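Local atomic coordinates of polyketide synthase associated protein 5 (Mycobacterium tuberculosis, PDB entry 1Q9J), a protein that probably catalyses the transfer of mycocerosic acids from mycocerosic acid synthase onto phthiocerol, phthiodiolone and phenolphthiocerol, the last step in making their dimycocerosate esters. Residues I77-D81 with L107-L111; F140-D145 with M353-L359. All coordinates share one frame. Numbering follows the deposited sequence.

Interaction 1 of 2, residues I77-D81 with L107-L111; sequences ICVID and LQLIL
Two parallel beta strands pair here at the edge of a mixed sheet. Residues 78-80 form one of its two outermost strands; 107-110 belong to the next one in. The axes of the two short strands approach to 4.6 Å and cross at -20°. Both segments are extended (Leu109 phi/psi -107/119). Cys78 faces Gln108, Val79 faces Leu109 (CA to CA 4.7 Å) and Ile80 faces Ile110. Cys78 and Ile80 each use N and O to bond the residues on either side of their partners, the alternating pattern of parallel strands. Leu107 (chi1 t, chi2 p) accepts a weak hydrogen bond at O from Cys78 N, 3.0 Å, and its CD2 meets Ile77 CG2 at 3.6 Å. Helix 36-49 packs on Ile77 and Val79 through Val36, and on Leu107 through Phe43. Gln108 shares one face with Cys78, Ile80 and Ile110; its backbone is hydrogen-bonded to Thr119. Leu109 shares the other face with Val79. Leu109 N donates to Cys78 O at 2.9 Å, and Leu109 O accepts from Ile80 N at 2.7 Å. Ile110 (m, t) sets CG2 4.1 Å from Ile80 CB. Leu111 N donates to Ile80 O at 2.7 Å, and Leu111 CD1 rests 3.8 Å from Val79 CG1.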
ATOM      1  N   ILE A  77     -14.238 -18.872   1.021  1.00 85.77           N
ATOM      2  CA  ILE A  77     -13.415 -18.554   2.180  1.00 83.47           C
ATOM      3  C   ILE A  77     -12.661 -19.789   2.636  1.00 79.15           C
ATOM      4  O   ILE A  77     -12.912 -20.887   2.167  1.00 78.28           O
ATOM      5  CB  ILE A  77     -14.250 -18.019   3.362  1.00 84.53           C
ATOM      6  CG1 ILE A  77     -15.302 -19.043   3.776  1.00 86.94           C
ATOM      7  CG2 ILE A  77     -14.927 -16.722   2.971  1.00 87.73           C
ATOM      8  CD1 ILE A  77     -16.096 -18.625   4.997  1.00 88.26           C
ATOM      9  N   CYS A  78     -11.731 -19.594   3.551  1.00 76.71           N
ATOM     10  CA  CYS A  78     -10.944 -20.688   4.055  1.00 77.83           C
ATOM     11  C   CYS A  78     -10.826 -20.545   5.562  1.00 81.97           C
ATOM     12  O   CYS A  78     -10.003 -19.766   6.061  1.00 84.69           O
ATOM     13  CB  CYS A  78      -9.566 -20.663   3.411  1.00 76.59           C
ATOM     14  SG  CYS A  78      -8.309 -21.520   4.356  1.00 82.05           S
ATOM     15  N   VAL A  79     -11.660 -21.284   6.288  1.00 82.43           N
ATOM     16  CA  VAL A  79     -11.661 -21.232   7.747  1.00 82.01           C
ATOM     17  C   VAL A  79     -10.629 -22.168   8.378  1.00 84.44           C
ATOM     18  O   VAL A  79     -10.437 -23.289   7.919  1.00 86.05           O
ATOM     19  CB  VAL A  79     -13.032 -21.599   8.296  1.00 79.14           C
ATOM     20  CG1 VAL A  79     -13.076 -21.279   9.777  1.00 78.22           C
ATOM     21  CG2 VAL A  79     -14.109 -20.858   7.535  1.00 79.91           C
ATOM     22  N   ILE A  80      -9.966 -21.704   9.432  1.00 86.69           N
ATOM     23  CA  ILE A  80      -8.959 -22.516  10.116  1.00 88.87           C
ATOM     24  C   ILE A  80      -9.085 -22.407  11.635  1.00 93.97           C
ATOM     25  O   ILE A  80      -9.623 -21.425  12.152  1.00 95.85           O
ATOM     26  CB  ILE A  80      -7.541 -22.088   9.725  1.00 86.10           C
ATOM     27  CG1 ILE A  80      -7.382 -22.158   8.204  1.00 84.55           C
ATOM     28  CG2 ILE A  80      -6.524 -22.974  10.414  1.00 82.03           C
ATOM     29  CD1 ILE A  80      -6.078 -21.570   7.715  1.00 85.88           C
ATOM     30  N   ASP A  81      -8.584 -23.413  12.349  1.00 98.89           N
ATOM     31  CA  ASP A  81      -8.654 -23.420  13.810  1.00100.42           C
ATOM     32  C   ASP A  81      -7.270 -23.423  14.454  1.00 98.48           C
ATOM     33  O   ASP A  81      -6.959 -22.555  15.267  1.00 98.12           O
ATOM     34  CB  ASP A  81      -9.453 -24.636  14.290  1.00103.11           C
ATOM     35  CG  ASP A  81      -9.699 -24.621  15.786  1.00106.63           C
ATOM     36  OD1 ASP A  81     -10.309 -25.586  16.294  1.00107.49           O
ATOM     37  OD2 ASP A  81      -9.285 -23.643  16.456  1.00107.48           O
ATOM     38  N   LEU A 107      -9.295 -15.375   0.913  1.00 55.09           N
ATOM     39  CA  LEU A 107      -9.848 -14.858   2.165  1.00 59.90           C
ATOM     40  C   LEU A 107      -9.640 -15.926   3.233  1.00 63.14           C
ATOM     41  O   LEU A 107     -10.330 -16.940   3.255  1.00 66.06           O
ATOM     42  CB  LEU A 107     -11.344 -14.533   2.033  1.00 55.54           C
ATOM     43  CG  LEU A 107     -11.943 -13.980   3.337  1.00 53.73           C
ATOM     44  CD1 LEU A 107     -11.073 -12.843   3.855  1.00 48.44           C
ATOM     45  CD2 LEU A 107     -13.371 -13.503   3.119  1.00 53.79           C
ATOM     46  N   GLN A 108      -8.687 -15.689   4.127  1.00 67.27           N
ATOM     47  CA  GLN A 108      -8.370 -16.654   5.176  1.00 68.23           C
ATOM     48  C   GLN A 108      -8.839 -16.263   6.580  1.00 65.83           C
ATOM     49  O   GLN A 108      -8.337 -15.303   7.165  1.00 61.20           O
ATOM     50  CB  GLN A 108      -6.861 -16.886   5.193  1.00 71.35           C
ATOM     51  CG  GLN A 108      -6.410 -17.947   6.168  1.00 75.93           C
ATOM     52  CD  GLN A 108      -4.916 -17.910   6.376  1.00 77.88           C
ATOM     53  OE1 GLN A 108      -4.371 -16.896   6.819  1.00 77.99           O
ATOM     54  NE2 GLN A 108      -4.240 -19.015   6.063  1.00 80.07           N
ATOM     55  N   LEU A 109      -9.790 -17.023   7.116  1.00 66.01           N
ATOM     56  CA  LEU A 109     -10.312 -16.775   8.454  1.00 68.52           C
ATOM     57  C   LEU A 109      -9.817 -17.817   9.455  1.00 72.48           C
ATOM     58  O   LEU A 109     -10.094 -19.007   9.307  1.00 72.03           O
ATOM     59  CB  LEU A 109     -11.835 -16.799   8.444  1.00 65.72           C
ATOM     60  CG  LEU A 109     -12.463 -16.650   9.833  1.00 62.96           C
ATOM     61  CD1 LEU A 109     -12.118 -15.283  10.397  1.00 59.40           C
ATOM     62  CD2 LEU A 109     -13.969 -16.841   9.742  1.00 59.38           C
ATOM     63  N   ILE A 110      -9.101 -17.369  10.481  1.00 77.23           N
ATOM     64  CA  ILE A 110      -8.576 -18.277  11.499  1.00 82.76           C
ATOM     65  C   ILE A 110      -9.256 -18.055  12.856  1.00 84.77           C
ATOM     66  O   ILE A 110      -8.982 -17.070  13.541  1.00 84.11           O
ATOM     67  CB  ILE A 110      -7.052 -18.098  11.674  1.00 83.17           C
ATOM     68  CG1 ILE A 110      -6.366 -18.085  10.315  1.00 83.96           C
ATOM     69  CG2 ILE A 110      -6.482 -19.250  12.485  1.00 85.42           C
ATOM     70  CD1 ILE A 110      -4.874 -17.888  10.401  1.00 86.48           C
ATOM     71  N   LEU A 111     -10.128 -18.985  13.236  1.00 86.37           N
ATOM     72  CA  LEU A 111     -10.850 -18.910  14.497  1.00 88.10           C
ATOM     73  C   LEU A 111      -9.911 -18.995  15.696  1.00 92.72           C
ATOM     74  O   LEU A 111      -8.952 -19.772  15.696  1.00 92.26           O
ATOM     75  CB  LEU A 111     -11.886 -20.030  14.567  1.00 82.41           C
ATOM     76  CG  LEU A 111     -12.914 -20.080  13.439  1.00 79.61           C
ATOM     77  CD1 LEU A 111     -13.624 -21.419  13.487  1.00 79.33           C
ATOM     78  CD2 LEU A 111     -13.910 -18.938  13.561  1.00 75.22           C
TER

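Interaction 2 of 2, residues F140-D145 with M353-L359; sequences FSRYTD and MRTPPGL
This is a largely buried helix-to-loop contact between residues far apart in sequence. Residues 140-145 are a part of helix 129-148 with regular helical backbone. Residues 353-359 lie in the loop that leads into strand 360-368. The loop is extended from Met353 to Pro356. It then makes a type II turn from Pro356 to Leu359, closed by Leu359 N to Pro356 O at 3.2 Å. Gly358 takes the positive phi (110°), where a CB would jam against the preceding carbonyl. The closest CA pairs are Ser141 with Arg354, 5.5 Å, and Thr144 with Pro356, 5.0 Å.

At one end, Met353 SD sits over a face of the Phe140 ring (chi1 m), 4.1 Å from the centroid, a Met-aromatic contact. Met353 CG adds a CH-pi contact, 4.2 Å from the centroid of the Phe140 ring. Arg354 (m, t, p) reaches along the helix toward its C-terminal end and forms a salt bridge to Asp145 (chi1 m). Arg354 NH2 donates to Asp145 OD1 at 2.9 Å, and Arg354 NH1 gives a weak hydrogen bond to Asp145 OD2 at 3.2 Å. Thr144 (chi1 m) returns OG1 to Phe140 O at 3.0 Å and packs beside Pro356, Thr144 OG1 to Pro356 CD 3.3 Å. Tyr143 CE2 touches Pro356 CG at 3.6 Å and Leu359 CD1 at 3.5 Å, while Tyr143 OH is hydrogen-bonded to Asp35 N.

Strand 360-368, which follows, joins the sheet holding strands 23-31 and 117-123. Such a crossover from the second half of the chain into the first sheet is a feature of the two-domain chloramphenicol acetyltransferase-like fold.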
ATOM      1  N   PHE A 140     -16.360  -6.106   4.780  1.00 42.12           N
ATOM      2  CA  PHE A 140     -16.958  -5.920   6.092  1.00 44.25           C
ATOM      3  C   PHE A 140     -18.322  -5.221   6.008  1.00 48.78           C
ATOM      4  O   PHE A 140     -19.186  -5.415   6.873  1.00 48.24           O
ATOM      5  CB  PHE A 140     -16.064  -5.088   6.992  1.00 39.10           C
ATOM      6  CG  PHE A 140     -14.903  -5.832   7.588  1.00 40.54           C
ATOM      7  CD1 PHE A 140     -13.740  -6.037   6.855  1.00 39.76           C
ATOM      8  CD2 PHE A 140     -14.918  -6.200   8.932  1.00 43.83           C
ATOM      9  CE1 PHE A 140     -12.582  -6.585   7.458  1.00 39.53           C
ATOM     10  CE2 PHE A 140     -13.770  -6.752   9.553  1.00 45.52           C
ATOM     11  CZ  PHE A 140     -12.604  -6.937   8.815  1.00 41.13           C
ATOM     12  N   SER A 141     -18.521  -4.397   4.987  1.00 52.37           N
ATOM     13  CA  SER A 141     -19.795  -3.721   4.846  1.00 54.60           C
ATOM     14  C   SER A 141     -20.851  -4.765   4.511  1.00 56.01           C
ATOM     15  O   SER A 141     -21.983  -4.677   4.956  1.00 58.62           O
ATOM     16  CB  SER A 141     -19.728  -2.665   3.736  1.00 57.84           C
ATOM     17  OG  SER A 141     -21.043  -2.272   3.320  1.00 54.92           O
ATOM     18  N   ARG A 142     -20.463  -5.768   3.738  1.00 56.31           N
ATOM     19  CA  ARG A 142     -21.396  -6.813   3.351  1.00 58.44           C
ATOM     20  C   ARG A 142     -21.584  -7.827   4.467  1.00 60.29           C
ATOM     21  O   ARG A 142     -22.654  -8.412   4.608  1.00 60.33           O
ATOM     22  CB  ARG A 142     -20.908  -7.521   2.091  1.00 61.12           C
ATOM     23  CG  ARG A 142     -20.396  -6.561   1.029  1.00 61.35           C
ATOM     24  CD  ARG A 142     -20.299  -7.222  -0.329  1.00 58.73           C
ATOM     25  NE  ARG A 142     -21.566  -7.129  -1.023  1.00 58.21           N
ATOM     26  CZ  ARG A 142     -21.737  -6.496  -2.175  1.00 59.23           C
ATOM     27  NH1 ARG A 142     -20.711  -5.903  -2.771  1.00 59.00           N
ATOM     28  NH2 ARG A 142     -22.949  -6.438  -2.719  1.00 54.79           N
ATOM     29  N   TYR A 143     -20.542  -8.050   5.256  1.00 62.14           N
ATOM     30  CA  TYR A 143     -20.654  -8.988   6.359  1.00 62.34           C
ATOM     31  C   TYR A 143     -21.685  -8.444   7.341  1.00 60.93           C
ATOM     32  O   TYR A 143     -22.591  -9.158   7.753  1.00 59.95           O
ATOM     33  CB  TYR A 143     -19.310  -9.151   7.053  1.00 64.55           C
ATOM     34  CG  TYR A 143     -19.399 -10.000   8.294  1.00 69.59           C
ATOM     35  CD1 TYR A 143     -19.656 -11.368   8.217  1.00 70.92           C
ATOM     36  CD2 TYR A 143     -19.240  -9.432   9.552  1.00 73.70           C
ATOM     37  CE1 TYR A 143     -19.745 -12.148   9.372  1.00 72.35           C
ATOM     38  CE2 TYR A 143     -19.327 -10.197  10.708  1.00 74.54           C
ATOM     39  CZ  TYR A 143     -19.576 -11.553  10.612  1.00 72.25           C
ATOM     40  OH  TYR A 143     -19.630 -12.304  11.757  1.00 70.52           O
ATOM     41  N   THR A 144     -21.530  -7.177   7.712  1.00 62.10           N
ATOM     42  CA  THR A 144     -22.465  -6.529   8.623  1.00 64.05           C
ATOM     43  C   THR A 144     -23.894  -6.641   8.064  1.00 67.38           C
ATOM     44  O   THR A 144     -24.838  -6.893   8.808  1.00 67.48           O
ATOM     45  CB  THR A 144     -22.092  -5.040   8.831  1.00 62.24           C
ATOM     46  OG1 THR A 144     -20.786  -4.952   9.407  1.00 62.01           O
ATOM     47  CG2 THR A 144     -23.081  -4.357   9.759  1.00 60.28           C
ATOM     48  N   ASP A 145     -24.053  -6.466   6.756  1.00 70.18           N
ATOM     49  CA  ASP A 145     -25.370  -6.580   6.147  1.00 74.86           C
ATOM     50  C   ASP A 145     -25.768  -8.042   6.047  1.00 76.89           C
ATOM     51  O   ASP A 145     -26.940  -8.362   5.872  1.00 78.77           O
ATOM     52  CB  ASP A 145     -25.386  -5.972   4.738  1.00 78.72           C
ATOM     53  CG  ASP A 145     -25.221  -4.466   4.744  1.00 80.97           C
ATOM     54  OD1 ASP A 145     -25.870  -3.795   5.579  1.00 81.97           O
ATOM     55  OD2 ASP A 145     -24.454  -3.957   3.898  1.00 81.03           O
ATOM     56  N   MET A 353     -14.903   1.240   9.714  1.00 91.11           N
ATOM     57  CA  MET A 353     -15.162  -0.058   9.109  1.00 85.68           C
ATOM     58  C   MET A 353     -16.248  -0.808   9.862  1.00 84.39           C
ATOM     59  O   MET A 353     -16.038  -1.259  10.985  1.00 84.64           O
ATOM     60  CB  MET A 353     -13.884  -0.885   9.086  1.00 84.08           C
ATOM     61  CG  MET A 353     -14.028  -2.224   8.400  1.00 78.23           C
ATOM     62  SD  MET A 353     -12.606  -2.540   7.346  1.00 76.56           S
ATOM     63  CE  MET A 353     -11.306  -2.746   8.580  1.00 78.71           C
ATOM     64  N   ARG A 354     -17.402  -0.942   9.221  1.00 83.11           N
ATOM     65  CA  ARG A 354     -18.557  -1.618   9.797  1.00 83.15           C
ATOM     66  C   ARG A 354     -18.307  -3.021  10.354  1.00 84.31           C
ATOM     67  O   ARG A 354     -17.642  -3.847   9.729  1.00 83.40           O
ATOM     68  CB  ARG A 354     -19.670  -1.698   8.756  1.00 82.28           C
ATOM     69  CG  ARG A 354     -20.073  -0.363   8.169  1.00 84.09           C
ATOM     70  CD  ARG A 354     -21.179  -0.556   7.152  1.00 86.35           C
ATOM     71  NE  ARG A 354     -22.278  -1.335   7.712  1.00 90.12           N
ATOM     72  CZ  ARG A 354     -23.307  -1.796   7.009  1.00 91.64           C
ATOM     73  NH1 ARG A 354     -23.385  -1.556   5.707  1.00 91.13           N
ATOM     74  NH2 ARG A 354     -24.256  -2.501   7.609  1.00 93.30           N
ATOM     75  N   THR A 355     -18.862  -3.274  11.536  1.00 85.71           N
ATOM     76  CA  THR A 355     -18.764  -4.560  12.221  1.00 85.54           C
ATOM     77  C   THR A 355     -20.029  -4.675  13.047  1.00 86.69           C
ATOM     78  O   THR A 355     -20.285  -3.831  13.903  1.00 90.94           O
ATOM     79  CB  THR A 355     -17.580  -4.626  13.191  1.00 84.28           C
ATOM     80  OG1 THR A 355     -17.642  -3.513  14.088  1.00 86.67           O
ATOM     81  CG2 THR A 355     -16.258  -4.612  12.435  1.00 84.15           C
ATOM     82  N   PRO A 356     -20.830  -5.724  12.809  1.00 85.92           N
ATOM     83  CA  PRO A 356     -22.080  -5.947  13.537  1.00 83.42           C
ATOM     84  C   PRO A 356     -21.868  -5.990  15.049  1.00 82.19           C
ATOM     85  O   PRO A 356     -20.735  -6.081  15.527  1.00 81.34           O
ATOM     86  CB  PRO A 356     -22.569  -7.275  12.977  1.00 81.58           C
ATOM     87  CG  PRO A 356     -21.300  -7.997  12.724  1.00 83.11           C
ATOM     88  CD  PRO A 356     -20.452  -6.933  12.060  1.00 86.11           C
ATOM     89  N   PRO A 357     -22.962  -5.920  15.824  1.00 82.83           N
ATOM     90  CA  PRO A 357     -22.888  -5.951  17.290  1.00 82.23           C
ATOM     91  C   PRO A 357     -22.315  -7.264  17.837  1.00 80.67           C
ATOM     92  O   PRO A 357     -22.785  -8.356  17.512  1.00 76.07           O
ATOM     93  CB  PRO A 357     -24.338  -5.713  17.711  1.00 82.73           C
ATOM     94  CG  PRO A 357     -25.117  -6.332  16.584  1.00 82.70           C
ATOM     95  CD  PRO A 357     -24.364  -5.865  15.368  1.00 83.83           C
ATOM     96  N   GLY A 358     -21.287  -7.138  18.665  1.00 80.45           N
ATOM     97  CA  GLY A 358     -20.650  -8.307  19.237  1.00 81.57           C
ATOM     98  C   GLY A 358     -19.261  -8.548  18.672  1.00 81.82           C
ATOM     99  O   GLY A 358     -18.436  -9.249  19.272  1.00 84.26           O
ATOM    100  N   LEU A 359     -18.989  -7.975  17.508  1.00 79.25           N
ATOM    101  CA  LEU A 359     -17.677  -8.144  16.898  1.00 77.31           C
ATOM    102  C   LEU A 359     -16.978  -6.801  16.939  1.00 73.48           C
ATOM    103  O   LEU A 359     -17.617  -5.763  16.854  1.00 72.60           O
ATOM    104  CB  LEU A 359     -17.809  -8.617  15.449  1.00 78.01           C
ATOM    105  CG  LEU A 359     -16.906  -9.768  14.993  1.00 76.75           C
ATOM    106  CD1 LEU A 359     -17.198 -10.016  13.531  1.00 77.44           C
ATOM    107  CD2 LEU A 359     -15.429  -9.448  15.204  1.00 74.90           C
TER

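Overall arrangement
Interaction 1 lies in a mixed sheet, and interaction 2 packs against that sheet, through Phe140 on Ile28 and Met353 on Ile361. Their centres are about 17 Å apart and their nearest atoms about 7 Å, without touching. Interaction 1 is at one outer strand. Interaction 2 packs helix 129-148 against the loop that enters the other outer strand, 360-368. Helix 36-49 reaches both, packing on Ile77 and Leu107 in the first and on Tyr143 in the second. Interaction 1 joins strands 26 residues apart and is only partly buried; its hydrogen bonds all run between backbone atoms, one of them weak. Interaction 2 spans over 200 positions, is more buried, and relies on side chains.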